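Local atomic coordinates of putative Acetyltransferase (Lactobacillus plantarum WCFS1, PDB entry 3EFA), a protein that probably transfers an acetyl group from acetyl-coenzyme A to an amine of a still unidentified substrate. Residues A[49-62]-A[78-92]. Residues are numbered along the deposited sequence; the frame is centred on the assembly and turned at random.
With FMT (formic acid), chain C.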
ATOM      1  N   ALA A  49      20.769  -9.768  -0.976  1.00 40.82           N
ATOM      2  CA  ALA A  49      20.787 -11.131  -0.445  1.00 36.31           C
ATOM      3  C   ALA A  49      21.007 -12.124  -1.586  1.00 34.53           C
ATOM      4  O   ALA A  49      20.238 -12.126  -2.546  1.00 34.60           O
ATOM      5  CB  ALA A  49      19.462 -11.451   0.310  1.00 30.90           C
ATOM      6  N   VAL A  50      22.044 -12.965  -1.478  1.00 39.01           N
ATOM      7  CA  VAL A  50      22.350 -13.958  -2.514  1.00 30.97           C
ATOM      8  C   VAL A  50      22.554 -15.375  -1.952  1.00 38.23           C
ATOM      9  O   VAL A  50      23.316 -15.560  -0.990  1.00 39.91           O
ATOM     10  CB  VAL A  50      23.611 -13.539  -3.356  1.00 43.02           C
ATOM     11  CG1 VAL A  50      23.921 -14.564  -4.457  1.00 30.94           C
ATOM     12  CG2 VAL A  50      23.440 -12.162  -3.955  1.00 31.90           C
ATOM     13  N   LEU A  51      21.883 -16.366  -2.554  1.00 37.49           N
ATOM     14  CA  LEU A  51      22.072 -17.786  -2.200  1.00 38.24           C
ATOM     15  C   LEU A  51      22.994 -18.515  -3.198  1.00 39.75           C
ATOM     16  O   LEU A  51      22.742 -18.530  -4.405  1.00 42.23           O
ATOM     17  CB  LEU A  51      20.719 -18.518  -2.062  1.00 41.70           C
ATOM     18  CG  LEU A  51      20.682 -19.950  -1.463  1.00 53.54           C
ATOM     19  CD1 LEU A  51      19.347 -20.281  -0.757  1.00 38.59           C
ATOM     20  CD2 LEU A  51      21.049 -21.072  -2.484  1.00 38.08           C
ATOM     21  N   TYR A  52      24.064 -19.112  -2.678  1.00 43.44           N
ATOM     22  CA  TYR A  52      25.079 -19.812  -3.487  1.00 40.28           C
ATOM     23  C   TYR A  52      25.060 -21.340  -3.246  1.00 45.82           C
ATOM     24  O   TYR A  52      25.048 -21.801  -2.090  1.00 46.79           O
ATOM     25  CB  TYR A  52      26.479 -19.306  -3.118  1.00 39.82           C
ATOM     26  CG  TYR A  52      26.749 -17.825  -3.338  1.00 44.01           C
ATOM     27  CD1 TYR A  52      27.424 -17.382  -4.478  1.00 40.53           C
ATOM     28  CD2 TYR A  52      26.365 -16.868  -2.388  1.00 46.02           C
ATOM     29  CE1 TYR A  52      27.689 -16.026  -4.683  1.00 35.41           C
ATOM     30  CE2 TYR A  52      26.630 -15.505  -2.581  1.00 38.43           C
ATOM     31  CZ  TYR A  52      27.297 -15.093  -3.733  1.00 43.89           C
ATOM     32  OH  TYR A  52      27.572 -13.747  -3.941  1.00 39.41           O
ATOM     33  N   LEU A  53      25.057 -22.132  -4.314  1.00 39.49           N
ATOM     34  CA  LEU A  53      25.249 -23.575  -4.140  1.00 50.17           C
ATOM     35  C   LEU A  53      26.736 -23.842  -3.974  1.00 58.72           C
ATOM     36  O   LEU A  53      27.153 -24.646  -3.142  1.00 62.80           O
ATOM     37  CB  LEU A  53      24.716 -24.368  -5.325  1.00 51.44           C
ATOM     38  CG  LEU A  53      23.202 -24.491  -5.423  1.00 54.91           C
ATOM     39  CD1 LEU A  53      22.851 -25.586  -6.414  1.00 54.35           C
ATOM     40  CD2 LEU A  53      22.604 -24.793  -4.057  1.00 58.05           C
ATOM     41  N   GLN A  54      27.527 -23.155  -4.790  1.00 54.44           N
ATOM     42  CA  GLN A  54      28.969 -23.162  -4.659  1.00 57.30           C
ATOM     43  C   GLN A  54      29.402 -21.708  -4.718  1.00 59.33           C
ATOM     44  O   GLN A  54      28.588 -20.829  -5.041  1.00 53.23           O
ATOM     45  CB  GLN A  54      29.614 -23.945  -5.803  1.00 70.33           C
ATOM     46  CG  GLN A  54      28.979 -25.292  -6.096  1.00 74.96           C
ATOM     47  CD  GLN A  54      29.458 -25.871  -7.415  1.00 82.99           C
ATOM     48  OE1 GLN A  54      30.356 -25.320  -8.063  1.00 80.01           O
ATOM     49  NE2 GLN A  54      28.855 -26.983  -7.827  1.00 87.44           N
ATOM     50  N   PRO A  55      30.679 -21.447  -4.397  1.00 54.44           N
ATOM     51  CA  PRO A  55      31.250 -20.092  -4.386  1.00 47.54           C
ATOM     52  C   PRO A  55      31.247 -19.451  -5.770  1.00 53.53           C
ATOM     53  O   PRO A  55      31.281 -18.219  -5.882  1.00 54.90           O
ATOM     54  CB  PRO A  55      32.693 -20.321  -3.912  1.00 51.25           C
ATOM     55  CG  PRO A  55      32.641 -21.623  -3.152  1.00 56.06           C
ATOM     56  CD  PRO A  55      31.599 -22.456  -3.837  1.00 51.68           C
ATOM     57  N   ASP A  56      31.218 -20.275  -6.812  1.00 52.35           N
ATOM     58  CA  ASP A  56      31.127 -19.749  -8.174  1.00 58.47           C
ATOM     59  C   ASP A  56      29.734 -19.928  -8.794  1.00 53.66           C
ATOM     60  O   ASP A  56      29.579 -19.841 -10.015  1.00 53.61           O
ATOM     61  CB  ASP A  56      32.220 -20.338  -9.094  1.00 59.45           C
ATOM     62  CG  ASP A  56      32.150 -21.870  -9.226  1.00 67.69           C
ATOM     63  OD1 ASP A  56      31.352 -22.525  -8.509  1.00 65.43           O
ATOM     64  OD2 ASP A  56      32.917 -22.423 -10.055  1.00 67.05           O
ATOM     65  N   LEU A  57      28.728 -20.171  -7.957  1.00 40.80           N
ATOM     66  CA  LEU A  57      27.391 -20.473  -8.464  1.00 40.96           C
ATOM     67  C   LEU A  57      26.238 -19.832  -7.666  1.00 43.41           C
ATOM     68  O   LEU A  57      25.518 -20.521  -6.920  1.00 40.71           O
ATOM     69  CB  LEU A  57      27.203 -21.989  -8.571  1.00 50.69           C
ATOM     70  CG  LEU A  57      25.942 -22.502  -9.269  1.00 53.50           C
ATOM     71  CD1 LEU A  57      25.839 -21.942 -10.680  1.00 47.92           C
ATOM     72  CD2 LEU A  57      25.937 -24.027  -9.286  1.00 58.27           C
ATOM     73  N   PRO A  58      26.043 -18.512  -7.836  1.00 38.69           N
ATOM     74  CA  PRO A  58      24.849 -17.899  -7.235  1.00 41.36           C
ATOM     75  C   PRO A  58      23.603 -18.354  -7.996  1.00 41.96           C
ATOM     76  O   PRO A  58      23.687 -18.449  -9.221  1.00 38.53           O
ATOM     77  CB  PRO A  58      25.085 -16.399  -7.436  1.00 33.40           C
ATOM     78  CG  PRO A  58      25.978 -16.291  -8.631  1.00 33.48           C
ATOM     79  CD  PRO A  58      26.791 -17.578  -8.702  1.00 35.25           C
ATOM     80  N   ILE A  59      22.494 -18.637  -7.309  1.00 38.45           N
ATOM     81  CA  ILE A  59      21.287 -19.137  -7.993  1.00 38.67           C
ATOM     82  C   ILE A  59      19.975 -18.368  -7.739  1.00 40.34           C
ATOM     83  O   ILE A  59      19.036 -18.445  -8.545  1.00 36.21           O
ATOM     84  CB  ILE A  59      21.039 -20.654  -7.744  1.00 39.31           C
ATOM     85  CG1 ILE A  59      20.718 -20.927  -6.276  1.00 41.51           C
ATOM     86  CG2 ILE A  59      22.221 -21.495  -8.219  1.00 34.95           C
ATOM     87  CD1 ILE A  59      20.065 -22.296  -6.043  1.00 41.54           C
ATOM     88  N   THR A  60      19.893 -17.639  -6.633  1.00 33.02           N
ATOM     89  CA  THR A  60      18.707 -16.836  -6.375  1.00 35.26           C
ATOM     90  C   THR A  60      19.094 -15.585  -5.568  1.00 42.78           C
ATOM     91  O   THR A  60      20.111 -15.597  -4.858  1.00 37.69           O
ATOM     92  CB  THR A  60      17.569 -17.695  -5.712  1.00 40.23           C
ATOM     93  OG1 THR A  60      16.332 -16.970  -5.717  1.00 35.36           O
ATOM     94  CG2 THR A  60      17.937 -18.111  -4.278  1.00 31.25           C
ATOM     95  N   THR A  61      18.317 -14.505  -5.715  1.00 35.10           N
ATOM     96  CA  THR A  61      18.664 -13.211  -5.113  1.00 31.72           C
ATOM     97  C   THR A  61      17.452 -12.329  -4.800  1.00 30.10           C
ATOM     98  O   THR A  61      16.391 -12.470  -5.403  1.00 37.43           O
ATOM     99  CB  THR A  61      19.643 -12.386  -6.027  1.00 36.47           C
ATOM    100  OG1 THR A  61      20.031 -11.176  -5.362  1.00 32.68           O
ATOM    101  CG2 THR A  61      18.973 -12.009  -7.342  1.00 32.15           C
ATOM    102  N   LEU A  62      17.628 -11.418  -3.853  1.00 34.33           N
ATOM    103  CA  LEU A  62      16.675 -10.326  -3.626  1.00 38.90           C
ATOM    104  C   LEU A  62      17.395  -9.047  -3.143  1.00 38.95           C
ATOM    105  O   LEU A  62      18.524  -9.110  -2.645  1.00 36.12           O
ATOM    106  CB  LEU A  62      15.552 -10.752  -2.659  1.00 45.27           C
ATOM    107  CG  LEU A  62      15.850 -11.089  -1.188  1.00 44.55           C
ATOM    108  CD1 LEU A  62      16.035  -9.833  -0.331  1.00 36.59           C
ATOM    109  CD2 LEU A  62      14.734 -11.961  -0.613  1.00 35.88           C
ATOM    110  N   CYS A  78      14.500 -12.818  -7.948  1.00 41.15           N
ATOM    111  CA  CYS A  78      14.628 -13.710  -9.107  1.00 35.02           C
ATOM    112  C   CYS A  78      15.547 -14.918  -8.892  1.00 35.51           C
ATOM    113  O   CYS A  78      16.386 -14.932  -7.983  1.00 37.94           O
ATOM    114  CB  CYS A  78      15.034 -12.926 -10.372  1.00 41.20           C
ATOM    115  SG  CYS A  78      16.720 -12.217 -10.401  1.00 40.73           S
ATOM    116  N   THR A  79      15.381 -15.927  -9.746  1.00 36.41           N
ATOM    117  CA  THR A  79      16.095 -17.195  -9.611  1.00 32.43           C
ATOM    118  C   THR A  79      16.642 -17.650 -10.962  1.00 40.34           C
ATOM    119  O   THR A  79      15.943 -17.564 -11.973  1.00 42.64           O
ATOM    120  CB  THR A  79      15.155 -18.299  -9.059  1.00 39.40           C
ATOM    121  OG1 THR A  79      14.751 -17.967  -7.724  1.00 39.18           O
ATOM    122  CG2 THR A  79      15.839 -19.679  -9.060  1.00 41.69           C
ATOM    123  N   ARG A  80      17.884 -18.133 -10.976  1.00 37.19           N
ATOM    124  CA  ARG A  80      18.491 -18.676 -12.194  1.00 37.45           C
ATOM    125  C   ARG A  80      17.569 -19.741 -12.806  1.00 45.65           C
ATOM    126  O   ARG A  80      17.015 -20.592 -12.087  1.00 38.77           O
ATOM    127  CB  ARG A  80      19.885 -19.262 -11.903  1.00 40.66           C
ATOM    128  CG  ARG A  80      20.712 -19.565 -13.155  1.00 46.20           C
ATOM    129  CD  ARG A  80      22.044 -20.256 -12.853  1.00 47.12           C
ATOM    130  NE  ARG A  80      22.988 -19.413 -12.128  1.00 50.11           N
ATOM    131  CZ  ARG A  80      24.164 -18.983 -12.602  1.00 47.98           C
ATOM    132  NH1 ARG A  80      24.577 -19.301 -13.825  1.00 37.58           N
ATOM    133  NH2 ARG A  80      24.943 -18.230 -11.838  1.00 43.08           N
ATOM    134  N   LYS A  81      17.421 -19.692 -14.129  1.00 46.01           N
ATOM    135  CA  LYS A  81      16.415 -20.486 -14.826  1.00 57.56           C
ATOM    136  C   LYS A  81      16.470 -21.992 -14.556  1.00 59.12           C
ATOM    137  O   LYS A  81      15.439 -22.626 -14.301  1.00 58.18           O
ATOM    138  CB  LYS A  81      16.453 -20.230 -16.331  1.00 58.14           C
ATOM    139  CG  LYS A  81      15.134 -20.574 -17.013  1.00 67.72           C
ATOM    140  CD  LYS A  81      15.296 -20.781 -18.507  1.00 74.59           C
ATOM    141  CE  LYS A  81      13.983 -21.222 -19.136  1.00 78.85           C
ATOM    142  NZ  LYS A  81      14.160 -21.668 -20.545  1.00 86.50           N
ATOM    143  N   ALA A  82      17.658 -22.573 -14.610  1.00 46.94           N
ATOM    144  CA  ALA A  82      17.759 -24.014 -14.428  1.00 52.74           C
ATOM    145  C   ALA A  82      17.380 -24.479 -13.009  1.00 58.38           C
ATOM    146  O   ALA A  82      17.167 -25.668 -12.784  1.00 61.98           O
ATOM    147  CB  ALA A  82      19.162 -24.503 -14.813  1.00 55.51           C
ATOM    148  N   TYR A  83      17.283 -23.549 -12.061  1.00 55.03           N
ATOM    149  CA  TYR A  83      17.079 -23.916 -10.657  1.00 51.51           C
ATOM    150  C   TYR A  83      15.715 -23.507 -10.099  1.00 53.42           C
ATOM    151  O   TYR A  83      15.470 -23.605  -8.893  1.00 53.51           O
ATOM    152  CB  TYR A  83      18.199 -23.332  -9.788  1.00 49.12           C
ATOM    153  CG  TYR A  83      19.555 -23.892 -10.126  1.00 57.90           C
ATOM    154  CD1 TYR A  83      20.064 -24.992  -9.442  1.00 58.59           C
ATOM    155  CD2 TYR A  83      20.325 -23.337 -11.146  1.00 58.50           C
ATOM    156  CE1 TYR A  83      21.313 -25.521  -9.760  1.00 52.74           C
ATOM    157  CE2 TYR A  83      21.570 -23.860 -11.470  1.00 58.24           C
ATOM    158  CZ  TYR A  83      22.055 -24.951 -10.772  1.00 56.71           C
ATOM    159  OH  TYR A  83      23.290 -25.472 -11.087  1.00 67.31           O
ATOM    160  N   ARG A  84      14.833 -23.039 -10.976  1.00 50.90           N
ATOM    161  CA  ARG A  84      13.499 -22.631 -10.555  1.00 56.43           C
ATOM    162  C   ARG A  84      12.652 -23.843 -10.151  1.00 62.32           C
ATOM    163  O   ARG A  84      12.821 -24.944 -10.693  1.00 60.77           O
ATOM    164  CB  ARG A  84      12.795 -21.822 -11.659  1.00 53.66           C
ATOM    165  CG  ARG A  84      13.627 -20.667 -12.220  1.00 56.82           C
ATOM    166  CD  ARG A  84      12.774 -19.593 -12.894  1.00 55.08           C
ATOM    167  NE  ARG A  84      13.604 -18.474 -13.326  1.00 56.84           N
ATOM    168  CZ  ARG A  84      13.663 -18.000 -14.567  1.00 54.75           C
ATOM    169  NH1 ARG A  84      12.903 -18.524 -15.521  1.00 45.97           N
ATOM    170  NH2 ARG A  84      14.483 -16.989 -14.853  1.00 46.89           N
ATOM    171  N   GLY A  85      11.757 -23.635  -9.185  1.00 58.83           N
ATOM    172  CA  GLY A  85      10.798 -24.650  -8.791  1.00 54.40           C
ATOM    173  C   GLY A  85      11.307 -25.709  -7.831  1.00 62.31           C
ATOM    174  O   GLY A  85      10.750 -26.810  -7.760  1.00 64.85           O
ATOM    175  N   HIS A  86      12.358 -25.391  -7.085  1.00 59.19           N
ATOM    176  CA  HIS A  86      12.892 -26.333  -6.101  1.00 57.80           C
ATOM    177  C   HIS A  86      12.916 -25.734  -4.692  1.00 52.45           C
ATOM    178  O   HIS A  86      13.602 -26.252  -3.815  1.00 47.89           O
ATOM    179  CB  HIS A  86      14.299 -26.796  -6.492  1.00 56.48           C
ATOM    180  CG  HIS A  86      14.365 -27.516  -7.806  1.00 70.45           C
ATOM    181  ND1 HIS A  86      13.908 -28.805  -7.976  1.00 74.45           N
ATOM    182  CD2 HIS A  86      14.860 -27.133  -9.009  1.00 71.01           C
ATOM    183  CE1 HIS A  86      14.104 -29.181  -9.229  1.00 69.76           C
ATOM    184  NE2 HIS A  86      14.680 -28.183  -9.874  1.00 71.43           N
ATOM    185  N   GLY A  87      12.184 -24.638  -4.489  1.00 42.41           N
ATOM    186  CA  GLY A  87      12.108 -23.993  -3.187  1.00 41.63           C
ATOM    187  C   GLY A  87      13.259 -23.083  -2.750  1.00 47.95           C
ATOM    188  O   GLY A  87      13.275 -22.621  -1.603  1.00 43.91           O
ATOM    189  N   TRP A  88      14.225 -22.818  -3.628  1.00 36.39           N
ATOM    190  CA  TRP A  88      15.353 -21.968  -3.229  1.00 46.63           C
ATOM    191  C   TRP A  88      14.945 -20.511  -2.899  1.00 42.74           C
ATOM    192  O   TRP A  88      15.388 -19.942  -1.890  1.00 34.12           O
ATOM    193  CB  TRP A  88      16.505 -22.014  -4.261  1.00 46.86           C
ATOM    194  CG  TRP A  88      17.130 -23.395  -4.436  1.00 51.68           C
ATOM    195  CD1 TRP A  88      17.069 -24.190  -5.555  1.00 51.44           C
ATOM    196  CD2 TRP A  88      17.898 -24.137  -3.464  1.00 47.08           C
ATOM    197  NE1 TRP A  88      17.754 -25.370  -5.340  1.00 44.58           N
ATOM    198  CE2 TRP A  88      18.270 -25.363  -4.071  1.00 46.04           C
ATOM    199  CE3 TRP A  88      18.313 -23.879  -2.151  1.00 38.20           C
ATOM    200  CZ2 TRP A  88      19.033 -26.334  -3.399  1.00 43.34           C
ATOM    201  CZ3 TRP A  88      19.077 -24.843  -1.485  1.00 42.42           C
ATOM    202  CH2 TRP A  88      19.427 -26.057  -2.111  1.00 40.72           C
ATOM    203  N   GLY A  89      14.112 -19.907  -3.741  1.00 37.93           N
ATOM    204  CA  GLY A  89      13.607 -18.574  -3.449  1.00 44.30           C
ATOM    205  C   GLY A  89      12.946 -18.496  -2.075  1.00 45.39           C
ATOM    206  O   GLY A  89      13.141 -17.537  -1.323  1.00 41.98           O
ATOM    207  N   ARG A  90      12.172 -19.524  -1.740  1.00 42.89           N
ATOM    208  CA  ARG A  90      11.458 -19.583  -0.465  1.00 39.59           C
ATOM    209  C   ARG A  90      12.427 -19.672   0.713  1.00 41.31           C
ATOM    210  O   ARG A  90      12.209 -19.043   1.756  1.00 38.60           O
ATOM    211  CB  ARG A  90      10.477 -20.770  -0.467  1.00 45.40           C
ATOM    212  CG  ARG A  90       9.339 -20.672   0.545  1.00 51.92           C
ATOM    213  CD  ARG A  90       8.230 -21.713   0.289  1.00 58.60           C
ATOM    214  NE  ARG A  90       8.780 -23.047   0.075  1.00 69.54           N
ATOM    215  CZ  ARG A  90       8.591 -23.776  -1.024  1.00 67.40           C
ATOM    216  NH1 ARG A  90       7.823 -23.318  -2.007  1.00 68.91           N
ATOM    217  NH2 ARG A  90       9.159 -24.975  -1.129  1.00 52.38           N
ATOM    218  N   GLN A  91      13.494 -20.459   0.531  1.00 41.12           N
ATOM    219  CA  GLN A  91      14.578 -20.584   1.504  1.00 39.31           C
ATOM    220  C   GLN A  91      15.288 -19.237   1.739  1.00 41.12           C
ATOM    221  O   GLN A  91      15.555 -18.854   2.885  1.00 43.94           O
ATOM    222  CB  GLN A  91      15.593 -21.624   1.018  1.00 46.92           C
ATOM    223  CG  GLN A  91      16.513 -22.203   2.091  1.00 58.74           C
ATOM    224  CD  GLN A  91      16.132 -23.628   2.498  1.00 79.44           C
ATOM    225  OE1 GLN A  91      15.338 -24.286   1.821  1.00 84.44           O
ATOM    226  NE2 GLN A  91      16.703 -24.108   3.604  1.00 75.35           N
ATOM    227  N   LEU A  92      15.593 -18.524   0.656  1.00 37.87           N
ATOM    228  CA  LEU A  92      16.222 -17.203   0.750  1.00 37.49           C
ATOM    229  C   LEU A  92      15.354 -16.215   1.539  1.00 46.39           C
ATOM    230  O   LEU A  92      15.843 -15.521   2.448  1.00 41.12           O
ATOM    231  CB  LEU A  92      16.527 -16.634  -0.648  1.00 32.08           C
ATOM    232  CG  LEU A  92      17.300 -15.295  -0.685  1.00 39.86           C
ATOM    233  CD1 LEU A  92      18.574 -15.328   0.180  1.00 33.27           C
ATOM    234  CD2 LEU A  92      17.644 -14.850  -2.103  1.00 39.20           C
TER
HETATM  235  C   FMT C 202      12.109 -20.067  -7.305  1.00 64.17           C
HETATM  236  O1  FMT C 202      13.006 -20.443  -6.545  1.00 57.02           O
HETATM  237  O2  FMT C 202      11.668 -20.737  -8.242  1.00 67.40           O
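Ile59 reaches two aromatic rings with two branches. Its CD1 lies over the five-membered ring of Trp88, 3.6 Å from that centroid, while CG2 sits over the centre of the Tyr83 ring, a second CH-pi contact. Beta-branching suits this place: with CG1 between backbone N and carbonyl carbon (chi1 66°), one side chain serves both rings. Leu53 spans the same two rings, CD2 over the six-membered ring of Trp88 and CD1 3.7 Å from Tyr83 CE1.

Beside this cluster Arg80 grips Pro58 O side-on, NE at 3.1 Å and NH2 at 2.9 Å, both in the carbonyl plane. Arginine's flat end can offer two N-H groups to one oxygen; a bend at chi3 (-67°) brings that edge round, and Leu57 CD1 covers one guanidinium face. With an alanine in its place, Pro58 O is likely to lose both side-chain donors and Leu57 CD1 the flat group it rests on.

Behind these, Arg80 N bonds to Ile59 O, and Thr61 and Cys78 form a hydrogen-bonded antiparallel pair. In the adjoining non-hydrogen-bonded pair the hydroxyls of Thr60 and Thr79, each able to give and accept, meet OG1 to OG1 at 2.7 Å. Next to them a formate, probably from the crystallisation liquor, accepts at O2 from Gly85 N (3.0 Å) and at O1 from Gly89 N (3.1 Å), where a CB would crowd it. Arg84 to Gly89 form the Arg-x-x-Gly-x-Gly motif, which enters helix 88-102 and in GNAT enzymes binds the coenzyme A pyrophosphate; the formate probably marks that site.

Leu92, branched and aliphatic, sets CD2 3.6 Å from Thr61 CA and touches Ile6 of strand 5-9. Helix 88-102 packs on one sheet face across strands 48-52 and 57-66, whereas Thr61, on the other, meets Ala18 of helix 12-29.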